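Local coordinates for protein Esterase/lipase (Lactobacillus rhamnosus, PDB 4N5H) that probably hydrolyses carboxylic esters, and may also transfer acyl groups, as an esterase of the alpha/beta-hydrolase fold, at residues F120-R124 against V170-F175; Q50-N54 against G80-L84. The protein carries 1 engineered substitution. All blocks are in the same frame, centred on the assembly; numbering follows the deposited sequence.

Contact 1: residues F120-R124 against V170-F175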
ATOM      1  N   PHE A 120      32.678   6.779  -7.503  1.00 12.19           N
ATOM      2  CA  PHE A 120      33.217   7.707  -8.488  1.00 11.53           C
ATOM      3  C   PHE A 120      32.501   7.582  -9.846  1.00 12.33           C
ATOM      4  O   PHE A 120      32.300   8.574 -10.532  1.00 13.27           O
ATOM      5  CB  PHE A 120      34.728   7.511  -8.659  1.00 12.42           C
ATOM      6  CG  PHE A 120      35.523   8.407  -7.790  1.00 11.77           C
ATOM      7  CD1 PHE A 120      35.795   7.988  -6.466  1.00 12.76           C
ATOM      8  CD2 PHE A 120      35.929   9.651  -8.227  1.00 15.48           C
ATOM      9  CE1 PHE A 120      36.482   8.817  -5.623  1.00 12.66           C
ATOM     10  CE2 PHE A 120      36.632  10.508  -7.395  1.00 14.88           C
ATOM     11  CZ  PHE A 120      36.836  10.118  -6.087  1.00 14.27           C
ATOM     12  N   ALA A 121      32.047   6.374 -10.207  1.00 11.94           N
ATOM     13  CA  ALA A 121      31.280   6.246 -11.446  1.00 11.34           C
ATOM     14  C   ALA A 121      29.935   6.947 -11.401  1.00 11.34           C
ATOM     15  O   ALA A 121      29.520   7.603 -12.387  1.00 12.30           O
ATOM     16  CB  ALA A 121      31.010   4.764 -11.758  1.00 14.45           C
ATOM     17  N   SER A 122      29.278   6.919 -10.214  1.00 11.96           N
ATOM     18  CA  SER A 122      28.025   7.683 -10.033  1.00 11.98           C
ATOM     19  C   SER A 122      28.300   9.164 -10.088  1.00 10.64           C
ATOM     20  O   SER A 122      27.512   9.910 -10.696  1.00 11.84           O
ATOM     21  CB  SER A 122      27.300   7.329  -8.735  1.00 11.84           C
ATOM     22  OG  SER A 122      27.897   7.836  -7.566  1.00 11.43           O
ATOM     23  N   LEU A 123      29.429   9.621  -9.566  1.00 12.31           N
ATOM     24  CA  LEU A 123      29.756  11.077  -9.640  1.00 12.27           C
ATOM     25  C   LEU A 123      30.047  11.473 -11.095  1.00 11.46           C
ATOM     26  O   LEU A 123      29.626  12.504 -11.562  1.00 11.98           O
ATOM     27  CB  LEU A 123      31.015  11.409  -8.809  1.00 12.67           C
ATOM     28  CG  LEU A 123      30.988  11.053  -7.319  1.00 16.31           C
ATOM     29  CD1 LEU A 123      32.325  11.379  -6.661  1.00 16.62           C
ATOM     30  CD2 LEU A 123      29.956  11.772  -6.622  1.00 16.29           C
ATOM     31  N   ARG A 124      30.825  10.641 -11.820  1.00 11.97           N
ATOM     32  CA  ARG A 124      31.093  10.853 -13.201  1.00 12.99           C
ATOM     33  C   ARG A 124      29.829  10.885 -14.046  1.00 13.35           C
ATOM     34  O   ARG A 124      29.662  11.751 -14.878  1.00 14.30           O
ATOM     35  CB  ARG A 124      32.068   9.818 -13.773  1.00 14.60           C
ATOM     36  CG  ARG A 124      32.690  10.271 -15.087  1.00 19.41           C
ATOM     37  CD  ARG A 124      33.953   9.412 -15.492  1.00 22.07           C
ATOM     38  NE  ARG A 124      34.725   9.028 -14.296  1.00 25.59           N
ATOM     39  CZ  ARG A 124      35.588   9.810 -13.654  1.00 33.86           C
ATOM     40  NH1 ARG A 124      35.940  10.986 -14.179  1.00 36.86           N
ATOM     41  NH2 ARG A 124      36.127   9.386 -12.507  1.00 39.33           N
ATOM     42  N   VAL A 170      40.600   5.283 -10.040  1.00 15.36           N
ATOM     43  CA  VAL A 170      39.517   6.248 -10.455  1.00 15.67           C
ATOM     44  C   VAL A 170      40.162   7.468 -11.049  1.00 19.33           C
ATOM     45  O   VAL A 170      41.317   7.643 -10.914  1.00 21.96           O
ATOM     46  CB  VAL A 170      38.596   6.640  -9.259  1.00 15.42           C
ATOM     47  CG1 VAL A 170      37.946   5.425  -8.678  1.00 15.87           C
ATOM     48  CG2 VAL A 170      39.334   7.346  -8.135  1.00 16.75           C
ATOM     49  N   SER A 171      39.400   8.174 -11.844  1.00 22.25           N
ATOM     50  CA  SER A 171      39.785   9.501 -12.343  1.00 25.57           C
ATOM     51  C   SER A 171      39.053  10.542 -11.552  1.00 23.45           C
ATOM     52  O   SER A 171      37.945  10.327 -11.106  1.00 20.25           O
ATOM     53  CB  SER A 171      39.316   9.601 -13.797  1.00 31.18           C
ATOM     54  OG  SER A 171      40.018   8.677 -14.568  1.00 45.01           O
ATOM     55  N   ARG A 172      39.641  11.705 -11.448  1.00 21.83           N
ATOM     56  CA  ARG A 172      38.946  12.834 -10.815  1.00 22.76           C
ATOM     57  C   ARG A 172      37.681  13.119 -11.631  1.00 18.43           C
ATOM     58  O   ARG A 172      37.611  12.903 -12.840  1.00 18.04           O
ATOM     59  CB  ARG A 172      39.815  14.064 -10.755  1.00 25.66           C
ATOM     60  CG  ARG A 172      40.189  14.730 -12.056  1.00 32.11           C
ATOM     61  CD  ARG A 172      40.954  16.092 -11.854  1.00 38.12           C
ATOM     62  NE  ARG A 172      39.939  17.166 -11.718  1.00 47.97           N
ATOM     63  CZ  ARG A 172      39.633  17.863 -10.617  1.00 51.88           C
ATOM     64  NH1 ARG A 172      40.287  17.679  -9.436  1.00 58.24           N
ATOM     65  NH2 ARG A 172      38.645  18.754 -10.698  1.00 55.55           N
ATOM     66  N   VAL A 173      36.695  13.687 -10.956  1.00 16.74           N
ATOM     67  CA  VAL A 173      35.516  14.163 -11.637  1.00 15.54           C
ATOM     68  C   VAL A 173      35.625  15.688 -11.826  1.00 15.63           C
ATOM     69  O   VAL A 173      36.386  16.367 -11.133  1.00 16.91           O
ATOM     70  CB  VAL A 173      34.199  13.770 -10.958  1.00 18.81           C
ATOM     71  CG1 VAL A 173      34.094  12.244 -10.993  1.00 22.07           C
ATOM     72  CG2 VAL A 173      34.082  14.328  -9.534  1.00 18.79           C
ATOM     73  N   ASN A 174      34.859  16.206 -12.765  1.00 16.90           N
ATOM     74  CA  ASN A 174      34.984  17.614 -13.187  1.00 17.53           C
ATOM     75  C   ASN A 174      34.077  18.549 -12.354  1.00 20.05           C
ATOM     76  O   ASN A 174      33.367  19.444 -12.915  1.00 25.24           O
ATOM     77  CB  ASN A 174      34.642  17.688 -14.695  1.00 20.64           C
ATOM     78  CG  ASN A 174      34.968  19.030 -15.346  1.00 31.75           C
ATOM     79  OD1 ASN A 174      34.317  19.421 -16.360  1.00 45.60           O
ATOM     80  ND2 ASN A 174      35.981  19.706 -14.858  1.00 36.04           N
ATOM     81  N   PHE A 175      34.015  18.354 -11.054  1.00 15.59           N
ATOM     82  CA  PHE A 175      33.413  19.296 -10.141  1.00 15.92           C
ATOM     83  C   PHE A 175      34.073  19.070  -8.819  1.00 18.10           C
ATOM     84  O   PHE A 175      34.809  18.118  -8.688  1.00 18.62           O
ATOM     85  CB  PHE A 175      31.889  19.185 -10.122  1.00 14.94           C
ATOM     86  CG  PHE A 175      31.325  17.829  -9.699  1.00 14.13           C
ATOM     87  CD1 PHE A 175      31.163  17.489  -8.337  1.00 14.41           C
ATOM     88  CD2 PHE A 175      30.989  16.879 -10.641  1.00 15.17           C
ATOM     89  CE1 PHE A 175      30.631  16.267  -7.953  1.00 15.62           C
ATOM     90  CE2 PHE A 175      30.396  15.644 -10.268  1.00 15.05           C
ATOM     91  CZ  PHE A 175      30.206  15.347  -8.912  1.00 15.54           C
TER
HETATM   92  O   HOH W   1      36.571   7.057 -12.061  1.00 32.51           O

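Contact 2: residues Q50-N54 against G80-L84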
ATOM      1  N   GLN A  50      22.953  -2.955  -7.975  1.00 14.45           N
ATOM      2  CA  GLN A  50      23.596  -1.954  -7.099  1.00 14.36           C
ATOM      3  C   GLN A  50      24.247  -0.848  -7.837  1.00 14.43           C
ATOM      4  O   GLN A  50      24.533   0.202  -7.201  1.00 14.49           O
ATOM      5  CB  GLN A  50      24.620  -2.549  -6.133  1.00 14.42           C
ATOM      6  CG  GLN A  50      24.008  -3.457  -5.092  1.00 14.71           C
ATOM      7  CD  GLN A  50      23.403  -2.656  -3.921  1.00 18.02           C
ATOM      8  OE1 GLN A  50      23.151  -1.447  -4.037  1.00 16.61           O
ATOM      9  NE2 GLN A  50      23.069  -3.333  -2.896  1.00 20.81           N
ATOM     10  N   GLN A  51      24.574  -0.975  -9.096  1.00 12.46           N
ATOM     11  CA  GLN A  51      25.267   0.115  -9.852  1.00 12.45           C
ATOM     12  C   GLN A  51      24.216   1.047 -10.528  1.00 11.99           C
ATOM     13  O   GLN A  51      24.232   1.298 -11.756  1.00 13.77           O
ATOM     14  CB  GLN A  51      26.299  -0.453 -10.805  1.00 14.42           C
ATOM     15  CG  GLN A  51      27.433  -1.187 -10.027  1.00 14.26           C
ATOM     16  CD  GLN A  51      28.438  -1.881 -10.934  1.00 16.14           C
ATOM     17  OE1 GLN A  51      28.027  -2.545 -11.895  1.00 17.51           O
ATOM     18  NE2 GLN A  51      29.733  -1.620 -10.743  1.00 15.62           N
ATOM     19  N   THR A  52      23.334   1.473  -9.683  1.00 11.58           N
ATOM     20  CA  THR A  52      22.228   2.340 -10.055  1.00 10.71           C
ATOM     21  C   THR A  52      22.102   3.486  -9.052  1.00 11.00           C
ATOM     22  O   THR A  52      22.641   3.440  -7.958  1.00 11.95           O
ATOM     23  CB  THR A  52      20.859   1.570 -10.117  1.00 12.43           C
ATOM     24  OG1 THR A  52      20.626   0.961  -8.849  1.00 12.90           O
ATOM     25  CG2 THR A  52      20.875   0.558 -11.245  1.00 14.07           C
ATOM     26  N   LEU A  53      21.374   4.500  -9.445  1.00 10.75           N
ATOM     27  CA  LEU A  53      21.184   5.724  -8.577  1.00 10.58           C
ATOM     28  C   LEU A  53      19.766   6.251  -8.716  1.00 11.45           C
ATOM     29  O   LEU A  53      19.071   5.967  -9.713  1.00 11.43           O
ATOM     30  CB  LEU A  53      22.284   6.792  -8.784  1.00 10.22           C
ATOM     31  CG  LEU A  53      22.419   7.307 -10.201  1.00 10.69           C
ATOM     32  CD1 LEU A  53      21.384   8.408 -10.514  1.00 11.34           C
ATOM     33  CD2 LEU A  53      23.746   7.975 -10.428  1.00 12.61           C
ATOM     34  N   ASN A  54      19.382   7.083  -7.709  1.00 11.03           N
ATOM     35  CA  ASN A  54      18.145   7.817  -7.732  1.00 11.21           C
ATOM     36  C   ASN A  54      18.487   9.300  -7.713  1.00 11.88           C
ATOM     37  O   ASN A  54      19.493   9.723  -7.080  1.00 12.26           O
ATOM     38  CB  ASN A  54      17.253   7.573  -6.494  1.00 11.83           C
ATOM     39  CG  ASN A  54      16.722   6.138  -6.408  1.00 11.60           C
ATOM     40  OD1 ASN A  54      16.580   5.426  -7.350  1.00 12.62           O
ATOM     41  ND2 ASN A  54      16.459   5.751  -5.210  1.00 12.60           N
ATOM     42  N   GLY A  80      22.614  -2.402   2.274  1.00 13.33           N
ATOM     43  CA  GLY A  80      21.962  -1.151   1.836  1.00 12.43           C
ATOM     44  C   GLY A  80      21.868  -1.073   0.326  1.00 13.97           C
ATOM     45  O   GLY A  80      22.411  -1.881  -0.430  1.00 16.14           O
ATOM     46  N   ASP A  81      21.172  -0.032  -0.146  1.00 12.83           N
ATOM     47  CA  ASP A  81      21.032   0.203  -1.556  1.00 13.02           C
ATOM     48  C   ASP A  81      20.589   1.652  -1.779  1.00 13.86           C
ATOM     49  O   ASP A  81      20.529   2.394  -0.799  1.00 13.85           O
ATOM     50  CB  ASP A  81      20.042  -0.791  -2.236  1.00 15.49           C
ATOM     51  CG  ASP A  81      18.644  -0.750  -1.656  1.00 18.93           C
ATOM     52  OD1 ASP A  81      18.179   0.317  -1.182  1.00 14.65           O
ATOM     53  OD2 ASP A  81      17.989  -1.861  -1.541  1.00 20.05           O
ATOM     54  N   ARG A  82      20.366   2.060  -3.024  1.00 14.52           N
ATOM     55  CA  ARG A  82      19.977   3.441  -3.335  1.00 12.60           C
ATOM     56  C   ARG A  82      18.673   3.882  -2.714  1.00 12.14           C
ATOM     57  O   ARG A  82      18.386   5.080  -2.674  1.00 13.11           O
ATOM     58  CB  ARG A  82      19.916   3.636  -4.844  1.00 12.16           C
ATOM     59  CG  ARG A  82      18.868   2.812  -5.585  1.00 12.50           C
ATOM     60  CD  ARG A  82      18.937   3.071  -7.099  1.00 13.24           C
ATOM     61  NE  ARG A  82      18.246   1.973  -7.746  1.00 15.04           N
ATOM     62  CZ  ARG A  82      16.935   1.726  -7.735  1.00 14.45           C
ATOM     63  NH1 ARG A  82      16.024   2.640  -7.398  1.00 15.58           N
ATOM     64  NH2 ARG A  82      16.534   0.522  -8.171  1.00 16.93           N
ATOM     65  N   ASN A  83      17.838   2.945  -2.254  1.00 13.73           N
ATOM     66  CA  ASN A  83      16.572   3.317  -1.620  1.00 13.71           C
ATOM     67  C   ASN A  83      16.618   3.473  -0.110  1.00 14.07           C
ATOM     68  O   ASN A  83      15.658   4.003   0.512  1.00 14.01           O
ATOM     69  CB  ASN A  83      15.481   2.287  -2.008  1.00 15.68           C
ATOM     70  CG  ASN A  83      15.150   2.329  -3.490  1.00 18.09           C
ATOM     71  OD1 ASN A  83      15.176   3.371  -4.146  1.00 15.41           O
ATOM     72  ND2 ASN A  83      14.932   1.145  -4.065  1.00 19.64           N
ATOM     73  N   LEU A  84      17.713   3.041   0.518  1.00 12.52           N
ATOM     74  CA  LEU A  84      17.795   3.029   1.970  1.00 13.12           C
ATOM     75  C   LEU A  84      17.527   4.357   2.616  1.00 14.27           C
ATOM     76  O   LEU A  84      16.785   4.423   3.609  1.00 14.25           O
ATOM     77  CB  LEU A  84      19.125   2.434   2.459  1.00 14.23           C
ATOM     78  CG  LEU A  84      19.356   2.357   3.946  1.00 16.06           C
ATOM     79  CD1 LEU A  84      18.335   1.374   4.550  1.00 18.18           C
ATOM     80  CD2 LEU A  84      20.743   1.793   4.242  1.00 16.22           C
TER
HETATM   81  O   HOH W   2      21.254   0.233  -5.159  1.00 16.56           O

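Contact 1: residues F120-R124 against V170-F175
Val173 is the main bump here. Val173 CG1 enters a hollow on helix 112-129, lying 3.9 Å from Leu123 CB, 4.2 Å from Phe120 CD2 and 3.7 Å from the backbone N of Arg124. A second bump, Val170, lies over one face of the Phe120 ring: its CG2 is 3.9 Å from the ring centroid and 7° off the ring normal, a CH-pi contact. At the other end Phe175 turns its ring edge to the helix, with CE2 3.5 Å from Leu123 O and CZ 4.0 Å from Leu123 CB. The guanidinium of Arg124 fills the slot between Ser171 CB on one face and Val173 CG1 on the other. From that slot Arg124 NH1 donates to Arg172 O (2.9 Å, 171°) and Arg124 NH2 to Ser171 O (a very short 2.5 Å); a water joins Arg124 NH2 to Ser171 N. One arginine thus meets two successive carbonyls, consistent with its helping to hold the loop between helix 162-168 and strand 179-183 against helix 112-129.

Contact 2: residues Q50-N54 against G80-L84
The two segments run 31° apart, measured from CA 50 to 54 against CA 80 to 83, with Gln50 CA 6.5 Å from Asp81 CA. Leu53 CA lies 5.8 Å from Arg82 CA. An inverse gamma turn centred on Gln51 (weak bond, Thr52 N to Gln50 O, 3.0 Å) leads into strand 52-58. Opposite, Asp81 to Leu84 form a type I turn, closed by Leu84 N to Asp81 O at 3.2 Å; Asp81 OD1 accepts from Asn83 N at 2.9 Å, an Asx turn. At Gly80 the phi/psi of 117/174 would bring any CB into collision with the carbonyl O before it. The strand is the second of the alpha/beta-hydrolase sheet, antiparallel to 35-42 and 98-102, and the turn belongs to the loop between strand 66-72 and helix 86-94, a loop that in relatives usually helps form the oxyanion hole. Each direct hydrogen bond between the segments uses a side chain. Arg82 reaches across to the strand and bridges two of its residues: NE donates to Thr52 OG1 (2.8 Å), whose stronger partner is Pro49 O, and NH1 to Asn54 OD1 (2.8 Å), which also accepts from Glu40 N. Asn54 ND2 donates to Asn83 OD1 at 2.9 Å. At the other end Gln50 NE2 donates to Gly80 O (2.9 Å), while a water bridges Gln50 OE1 (2.8 Å) and Arg82 N (2.9 Å).

In the fold
Helix 112-129 links the two sites: it carries the 120-124 half of contact 1, and Ser122 CB packs 4.0 Å from Leu53 CD2 of contact 2, although the contact centres are about 17 Å apart. Both are partly buried. Contact 1, centred about 15 Å from the chain centre, joins a helix to a loop and mixes apolar packing with hydrogen bonds from one arginine to two carbonyls, burying 393 Å². Contact 2, about 12 Å from the chain centre, buries 308 Å² and ties a sheet strand to a loop chiefly through polar side chains. Two of eight touching residues are exposed in contact 1 and none in contact 2, although contact 2 is the more polar.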